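Local structure of Alr4995 protein (Nostoc sp., 6LRF) at residues Ser285-Ile290 with Val356-Asp361; Ser313-Asn318 with Glu332-Ala337; Ala627-Met632 with Gly649-Cys654. The protein is a bifunctional cyanobacterial enzyme, AgrE, that combines arginine dihydrolase activity with ornithine cyclodeaminase activity. All coordinates share one frame; numbering follows the deposited sequence.

Contact 1 of 3, residues Ser285-Ile290 with Val356-Asp361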
# COMPACT_ATOMS: atom_id res chain seq x y z
N SER B 285 45.22 4.76 10.26
CA SER B 285 45.30 5.09 8.85
C SER B 285 45.79 3.89 8.08
O SER B 285 46.56 3.09 8.60
CB SER B 285 46.23 6.27 8.61
OG SER B 285 45.51 7.49 8.68
N ARG B 286 45.35 3.80 6.83
CA ARG B 286 45.64 2.66 5.98
C ARG B 286 45.47 3.11 4.54
O ARG B 286 44.50 3.78 4.20
CB ARG B 286 44.70 1.50 6.32
CG ARG B 286 45.02 0.19 5.66
CD ARG B 286 44.30 -0.92 6.40
NE ARG B 286 44.24 -2.15 5.62
CZ ARG B 286 43.88 -3.33 6.12
NH1 ARG B 286 43.57 -3.41 7.41
NH2 ARG B 286 43.83 -4.42 5.35
N ILE B 287 46.43 2.79 3.68
CA ILE B 287 46.25 3.11 2.27
C ILE B 287 45.68 1.89 1.55
O ILE B 287 46.16 0.77 1.72
CB ILE B 287 47.57 3.57 1.63
CG1 ILE B 287 47.98 4.94 2.18
CG2 ILE B 287 47.45 3.63 0.11
CD1 ILE B 287 49.34 5.44 1.69
N ILE B 288 44.61 2.09 0.80
CA ILE B 288 44.04 0.99 0.03
C ILE B 288 44.14 1.30 -1.46
O ILE B 288 44.29 2.46 -1.86
CB ILE B 288 42.57 0.71 0.43
CG1 ILE B 288 41.72 1.97 0.24
CG2 ILE B 288 42.48 0.22 1.86
CD1 ILE B 288 40.87 1.95 -1.02
N ARG B 289 44.07 0.27 -2.28
CA ARG B 289 44.06 0.46 -3.73
C ARG B 289 42.77 -0.11 -4.31
O ARG B 289 42.29 -1.15 -3.87
CB ARG B 289 45.30 -0.20 -4.36
CG ARG B 289 45.47 0.01 -5.85
CD ARG B 289 46.80 -0.57 -6.30
NE ARG B 289 46.92 -0.68 -7.75
CZ ARG B 289 47.35 0.30 -8.54
NH1 ARG B 289 47.69 1.47 -8.00
NH2 ARG B 289 47.43 0.12 -9.85
N ILE B 290 42.18 0.61 -5.27
CA ILE B 290 40.97 0.14 -5.95
C ILE B 290 41.19 0.26 -7.47
O ILE B 290 41.70 1.28 -7.93
CB ILE B 290 39.72 0.92 -5.49
CG1 ILE B 290 38.48 0.44 -6.23
CG2 ILE B 290 39.90 2.42 -5.66
CD1 ILE B 290 38.02 -0.93 -5.78
N VAL B 356 42.06 -3.68 -2.16
CA VAL B 356 43.16 -4.57 -1.80
C VAL B 356 44.28 -3.76 -1.18
O VAL B 356 44.26 -2.51 -1.20
CB VAL B 356 43.70 -5.35 -3.02
CG1 VAL B 356 42.58 -6.21 -3.66
CG2 VAL B 356 44.32 -4.41 -4.03
N ASP B 357 45.24 -4.48 -0.63
CA ASP B 357 46.47 -3.90 -0.11
C ASP B 357 47.45 -3.69 -1.26
O ASP B 357 47.45 -4.47 -2.23
CB ASP B 357 47.10 -4.81 0.96
CG ASP B 357 46.23 -4.93 2.22
OD1 ASP B 357 45.25 -4.16 2.37
OD2 ASP B 357 46.52 -5.81 3.06
N LEU B 358 48.27 -2.65 -1.16
CA LEU B 358 49.47 -2.53 -1.98
C LEU B 358 50.27 -3.81 -1.71
O LEU B 358 50.36 -4.24 -0.55
CB LEU B 358 50.27 -1.27 -1.63
CG LEU B 358 49.49 -0.01 -1.22
CD1 LEU B 358 50.42 1.05 -0.63
CD2 LEU B 358 48.69 0.58 -2.37
N PRO B 359 50.82 -4.45 -2.76
CA PRO B 359 51.39 -5.81 -2.69
C PRO B 359 52.48 -6.03 -1.62
O PRO B 359 52.78 -7.19 -1.30
CB PRO B 359 51.97 -6.01 -4.09
CG PRO B 359 51.20 -5.08 -4.96
CD PRO B 359 50.92 -3.88 -4.12
N GLN B 360 53.05 -4.96 -1.07
CA GLN B 360 54.03 -5.10 -0.01
C GLN B 360 53.39 -4.94 1.37
O GLN B 360 54.03 -5.17 2.40
CB GLN B 360 55.17 -4.09 -0.18
CG GLN B 360 56.52 -4.72 -0.56
CD GLN B 360 57.13 -5.56 0.55
OE1 GLN B 360 57.41 -6.75 0.37
NE2 GLN B 360 57.35 -4.94 1.71
N ASP B 361 52.12 -4.54 1.39
CA ASP B 361 51.41 -4.37 2.65
C ASP B 361 50.54 -5.59 2.97
O ASP B 361 49.88 -5.63 4.01
CB ASP B 361 50.57 -3.10 2.63
CG ASP B 361 51.41 -1.84 2.55
OD1 ASP B 361 52.64 -1.95 2.77
OD2 ASP B 361 50.85 -0.76 2.28
O HOH W 1 48.14 -1.13 1.63

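Contact 2 of 3, residues Ser313-Asn318 with Glu332-Ala337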
# COMPACT_ATOMS: atom_id res chain seq x y z
N SER B 313 37.36 8.97 7.46
CA SER B 313 37.61 10.03 6.49
C SER B 313 38.57 9.49 5.46
O SER B 313 39.11 8.40 5.63
CB SER B 313 38.18 11.30 7.15
OG SER B 313 39.48 11.07 7.64
N PHE B 314 38.78 10.24 4.38
CA PHE B 314 39.62 9.73 3.31
C PHE B 314 40.39 10.83 2.62
O PHE B 314 40.05 12.00 2.72
CB PHE B 314 38.78 8.98 2.27
CG PHE B 314 37.83 9.86 1.51
CD1 PHE B 314 38.25 10.58 0.40
CD2 PHE B 314 36.51 9.97 1.91
CE1 PHE B 314 37.37 11.40 -0.28
CE2 PHE B 314 35.63 10.79 1.23
CZ PHE B 314 36.07 11.50 0.13
N GLN B 315 41.41 10.42 1.89
CA GLN B 315 42.14 11.32 1.02
C GLN B 315 42.52 10.51 -0.22
O GLN B 315 43.21 9.49 -0.10
CB GLN B 315 43.38 11.87 1.73
CG GLN B 315 44.01 13.09 1.07
CD GLN B 315 45.33 13.49 1.71
OE1 GLN B 315 45.80 12.86 2.66
NE2 GLN B 315 45.94 14.55 1.18
N VAL B 316 42.07 10.92 -1.40
CA VAL B 316 42.50 10.24 -2.62
C VAL B 316 43.93 10.68 -2.94
O VAL B 316 44.18 11.83 -3.23
CB VAL B 316 41.56 10.54 -3.80
CG1 VAL B 316 41.98 9.71 -5.01
CG2 VAL B 316 40.11 10.24 -3.42
N LEU B 317 44.88 9.76 -2.85
CA LEU B 317 46.28 10.12 -3.04
C LEU B 317 46.66 10.24 -4.51
O LEU B 317 47.57 11.00 -4.87
CB LEU B 317 47.18 9.11 -2.35
CG LEU B 317 46.85 9.07 -0.86
CD1 LEU B 317 47.76 8.10 -0.14
CD2 LEU B 317 46.96 10.49 -0.28
N ASN B 318 45.98 9.48 -5.36
CA ASN B 318 46.26 9.53 -6.79
C ASN B 318 45.21 8.80 -7.61
O ASN B 318 44.47 7.96 -7.10
CB ASN B 318 47.64 8.93 -7.09
CG ASN B 318 47.79 7.53 -6.55
OD1 ASN B 318 47.28 6.58 -7.13
ND2 ASN B 318 48.50 7.40 -5.42
N GLU B 332 44.50 5.24 -5.46
CA GLU B 332 45.02 4.92 -4.14
C GLU B 332 44.42 5.91 -3.17
O GLU B 332 44.40 7.12 -3.42
CB GLU B 332 46.55 4.94 -4.12
CG GLU B 332 47.12 3.60 -4.59
CD GLU B 332 48.61 3.64 -4.94
OE1 GLU B 332 49.30 4.60 -4.53
OE2 GLU B 332 49.07 2.71 -5.64
N VAL B 333 43.88 5.38 -2.09
CA VAL B 333 43.09 6.18 -1.15
C VAL B 333 43.60 5.95 0.27
O VAL B 333 43.75 4.81 0.70
CB VAL B 333 41.58 5.82 -1.24
CG1 VAL B 333 40.77 6.61 -0.23
CG2 VAL B 333 41.05 6.07 -2.67
N LYS B 334 43.90 7.02 0.99
CA LYS B 334 44.26 6.88 2.39
C LYS B 334 42.97 6.94 3.20
O LYS B 334 42.22 7.90 3.12
CB LYS B 334 45.24 7.97 2.84
CG LYS B 334 45.85 7.75 4.22
CD LYS B 334 46.86 8.83 4.57
CE LYS B 334 46.21 10.21 4.74
NZ LYS B 334 45.38 10.27 5.97
N VAL B 335 42.70 5.88 3.96
CA VAL B 335 41.51 5.81 4.80
C VAL B 335 41.91 6.06 6.24
O VAL B 335 42.88 5.49 6.71
CB VAL B 335 40.84 4.42 4.70
CG1 VAL B 335 39.53 4.42 5.47
CG2 VAL B 335 40.62 4.02 3.25
N SER B 336 41.16 6.91 6.94
CA SER B 336 41.39 7.10 8.38
C SER B 336 40.14 6.74 9.16
O SER B 336 39.02 6.94 8.69
CB SER B 336 41.80 8.55 8.70
OG SER B 336 42.97 8.92 8.01
N ALA B 337 40.36 6.24 10.37
CA ALA B 337 39.28 5.88 11.29
C ALA B 337 39.64 6.35 12.70
O ALA B 337 40.82 6.45 13.03
CB ALA B 337 39.05 4.37 11.27

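Contact 3 of 3, residues Ala627-Met632 with Gly649-Cys654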
# COMPACT_ATOMS: atom_id res chain seq x y z
N ALA B 627 -4.84 -15.15 30.46
CA ALA B 627 -4.69 -13.83 29.84
C ALA B 627 -6.02 -13.09 29.69
O ALA B 627 -7.00 -13.68 29.23
CB ALA B 627 -4.01 -13.96 28.46
N GLU B 628 -6.05 -11.81 30.06
CA GLU B 628 -7.23 -10.96 29.88
C GLU B 628 -7.06 -10.05 28.67
O GLU B 628 -8.02 -9.61 28.05
CB GLU B 628 -7.48 -10.11 31.13
CG GLU B 628 -7.95 -10.89 32.36
CD GLU B 628 -8.29 -9.97 33.54
OE1 GLU B 628 -8.72 -8.81 33.31
OE2 GLU B 628 -8.13 -10.41 34.70
N MSE B 629 -5.80 -9.77 28.34
CA MSE B 629 -5.52 -8.98 27.17
C MSE B 629 -4.25 -9.46 26.52
O MSE B 629 -3.30 -9.84 27.20
CB MSE B 629 -5.39 -7.51 27.53
CG MSE B 629 -5.00 -6.63 26.34
SE MSE B 629 -5.14 -4.71 26.71
CE MSE B 629 -7.07 -4.63 26.95
N ILE B 630 -4.25 -9.45 25.20
CA ILE B 630 -3.06 -9.73 24.43
C ILE B 630 -2.78 -8.51 23.57
O ILE B 630 -3.63 -8.06 22.81
CB ILE B 630 -3.23 -10.99 23.56
CG1 ILE B 630 -3.61 -12.18 24.45
CG2 ILE B 630 -1.97 -11.26 22.76
CD1 ILE B 630 -3.84 -13.43 23.68
N LEU B 631 -1.58 -7.95 23.74
CA LEU B 631 -1.11 -6.81 22.97
C LEU B 631 -0.18 -7.30 21.85
O LEU B 631 0.92 -7.79 22.11
CB LEU B 631 -0.39 -5.84 23.90
CG LEU B 631 -0.25 -4.38 23.49
CD1 LEU B 631 -1.63 -3.80 23.23
CD2 LEU B 631 0.45 -3.61 24.61
N MSE B 632 -0.62 -7.18 20.61
CA MSE B 632 0.15 -7.73 19.51
C MSE B 632 0.85 -6.61 18.74
O MSE B 632 0.24 -5.87 17.97
CB MSE B 632 -0.75 -8.56 18.59
CG MSE B 632 -1.10 -9.94 19.17
SE MSE B 632 -2.71 -10.73 18.37
CE MSE B 632 -4.01 -9.37 18.85
N GLY B 649 -13.36 -13.93 24.92
CA GLY B 649 -13.29 -13.30 26.23
C GLY B 649 -11.91 -12.75 26.56
O GLY B 649 -11.65 -12.37 27.70
N VAL B 650 -11.02 -12.73 25.56
CA VAL B 650 -9.71 -12.12 25.72
C VAL B 650 -9.64 -10.91 24.80
O VAL B 650 -9.89 -11.01 23.60
CB VAL B 650 -8.56 -13.09 25.39
CG1 VAL B 650 -7.19 -12.41 25.59
CG2 VAL B 650 -8.67 -14.34 26.26
N LYS B 651 -9.33 -9.75 25.38
CA LYS B 651 -9.20 -8.53 24.58
C LYS B 651 -7.93 -8.62 23.72
O LYS B 651 -6.84 -8.89 24.21
CB LYS B 651 -9.17 -7.30 25.49
CG LYS B 651 -10.41 -7.17 26.35
CD LYS B 651 -10.28 -6.05 27.38
CE LYS B 651 -11.61 -5.71 28.00
NZ LYS B 651 -11.46 -4.48 28.82
N MSE B 652 -8.12 -8.43 22.42
CA MSE B 652 -7.04 -8.54 21.44
C MSE B 652 -6.76 -7.17 20.85
O MSE B 652 -7.64 -6.55 20.26
CB MSE B 652 -7.43 -9.52 20.34
CG MSE B 652 -8.10 -10.77 20.88
SE MSE B 652 -6.78 -11.99 21.57
CE MSE B 652 -6.36 -12.86 19.87
N VAL B 653 -5.54 -6.68 21.04
CA VAL B 653 -5.14 -5.42 20.44
C VAL B 653 -4.02 -5.68 19.44
O VAL B 653 -2.96 -6.19 19.80
CB VAL B 653 -4.69 -4.41 21.51
CG1 VAL B 653 -4.37 -3.07 20.85
CG2 VAL B 653 -5.77 -4.24 22.56
N CYS B 654 -4.28 -5.34 18.19
CA CYS B 654 -3.38 -5.69 17.10
C CYS B 654 -2.85 -4.45 16.40
O CYS B 654 -3.61 -3.71 15.78
CB CYS B 654 -4.10 -6.59 16.10
SG CYS B 654 -2.98 -7.33 14.88

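Contact 1 of 3, residues Ser285-Ile290 with Val356-Asp361
A single antiparallel bridge of the hydrogen-bonded kind docks the loop 356-361, which follows helix 340-352, onto strand 280-292 of a mixed sheet. Arg-289 and Val-356 are the paired residues: Arg-289 N donates to Val-356 O at 3.0 Å and Val-356 N to Arg-289 O at 3.1 Å, and both bonds are nearly straight and lie in the carbonyl planes. The alternate residues Arg-286, Ile-288 and Ile-290 hydrogen-bond through their backbone to strand 329-337 instead.

The apolar contact rests on Leu-358, whose forked end spans two strand residues. Leu-358 CD1 reaches CG2 of Ile-287 at 4.0 Å, while Leu-358 CD2 lies the same 4.0 Å from CB of Arg-289. A branched aliphatic chain suits this place because the fork lets both methyls lie against Ile-287 CG2 while CD2 also reaches Arg-289. Beyond CB the extended chain of Arg-289 leads away, to salt bridges with Glu-332 and Glu-291.

The charged contact is looser. Arg-286, with CG anti to the backbone N (chi1 -171°), stretches out until Arg-286 NH2 meets Asp-357 OD1 at 3.3 Å, a weak hydrogen bond within a salt bridge. The oxygen arrives at the guanidinium edge, yet the carboxylate plane is turned 57° from it. The same side chain touches Met-343 and Ile-347 of helix 340-352; an alanine here would remove the guanidinium and these contacts, and would probably leave the loop less firmly held to the strand.

One water completes the join, donating to Ile-287 O and Asp-361 OD2 and accepting from Leu-358 N at 3.2 Å.

Contact 2 of 3, residues Ser313-Asn318 with Glu332-Ala337
Asn-318 carries CG in the crowded position between its backbone N and carbonyl carbon (chi1 55°), which turns the amide across to Glu-332, whose CG stands anti to the carbonyl carbon and whose chain runs out extended beyond it. They meet in a beta hairpin at a classic bulge, where Leu-317 and Asn-318 together face Glu-332. Asn-318 ND2 donates to Glu-332 OE1 at 3.0 Å; the acceptor lies close to the amide plane, but ND2 stands above the carboxylate, the two planes being 78° apart. An amide that donates and a carboxylate that accepts suit this corner, while OE2 of Glu-332 makes a salt bridge with Arg-289. In the bulge itself Glu-332 O takes a short bond from Leu-317 N (2.7 Å) and a weak one from Asn-318 N (3.4 Å).

Away from the bulge the register is regular, with Ser-313 and Gln-315 hydrogen-bonded to Ser-336 and Lys-334. Phe-314, Val-316, Val-333 and Val-335 form the apolar face. Here Phe-314 CB touches CG1 of Val-333 at 4.0 Å, and its crowded chi1 of 66° leads the ring away from the partner strand to Leu-304, Ile-307 and Val-308 of helix 299-310. A second subunit packs on Phe-314 and Val-316 through its Asp-296 and Leu-321.

The other face is polar. Lys-334 bends at its last two torsions to a salt bridge with Asp-143, which is also hydrogen-bonded to Ser-336 OG. Gln-315 runs alongside this lysine, pointing the same way, and Gln-315 OE1 lies 3.4 Å from Lys-334 CE.

Contact 3 of 3, residues Ala627-Met632 with Gly649-Cys654
Strands 629-632 and 651-654 run side by side in the same direction, their axes 4.8 Å apart and only 8° from parallel. The ladder zigzags as parallel strands require: Lys-651 N to Glu-628 O, Ile-630 N to Lys-651 O (2.8 Å), Val-653 N to Ile-630 O, and Met-632 N to Val-653 O (2.7 Å). The last three donors lie nearly along the axis of the C=O they meet, whereas Lys-651 N comes in above the carbonyl plane of Glu-628. Leu-631 turns its backbone the other way, to strand 491-495, so the strand 629-633 is paired along both edges.

On one face Met-629, Leu-631, Lys-651 and Val-653 lie together. Leu-631, CG anti to the backbone N, runs alongside Val-653 and sets Leu-631 CD1 3.6 Å from Val-653 CB. Met-629 bends at its last torsion (chi3 -66°) and lays its terminal methyl CE against CD of Lys-651 at 3.5 Å. The lysine suits the margin of this face, its aliphatic part serving as apolar surface while the chain extends away.

On the other face, Ile-630 presses CG1 on Val-650 CG1 (3.8 Å) and CD1 on the selenium of Met-652 (3.9 Å); the methionines are selenomethionines in this crystal. Met-632, flexible and unbranched, curls its CE methyl between CB of Met-652 and CB of Cys-654. Val-642 and Ser-639 of helix 637-645 cover Ile-630 and Met-632.

Strand, helix and neighbouring parallel strand make a beta-alpha-beta unit, here within a six-stranded parallel sheet of order 3-2-1-4-5-6, the topology of the Rossmann fold.

Overall arrangement
Contacts 1 and 2 belong to one sheet, and their centres are about 10 Å apart. Strand 280-292 lies beside strand 329-337: Arg-286 O probably accepts a hydrogen bond from Val-335 N (2.8 Å), and Ile-287 CD1 packs on Leu-317 CD1 at 3.6 Å. Thus the loop 356-361, strand 280-292 and the hairpin follow one another across the layer. Contact 3 stands apart in the Rossmann region, on the opposite side of the chain's centre, its centre about 58 Å from that of contact 1 and 56 Å from that of contact 2. The enzyme is unliganded here, and none of the three contacts contains a bound substrate or cofactor.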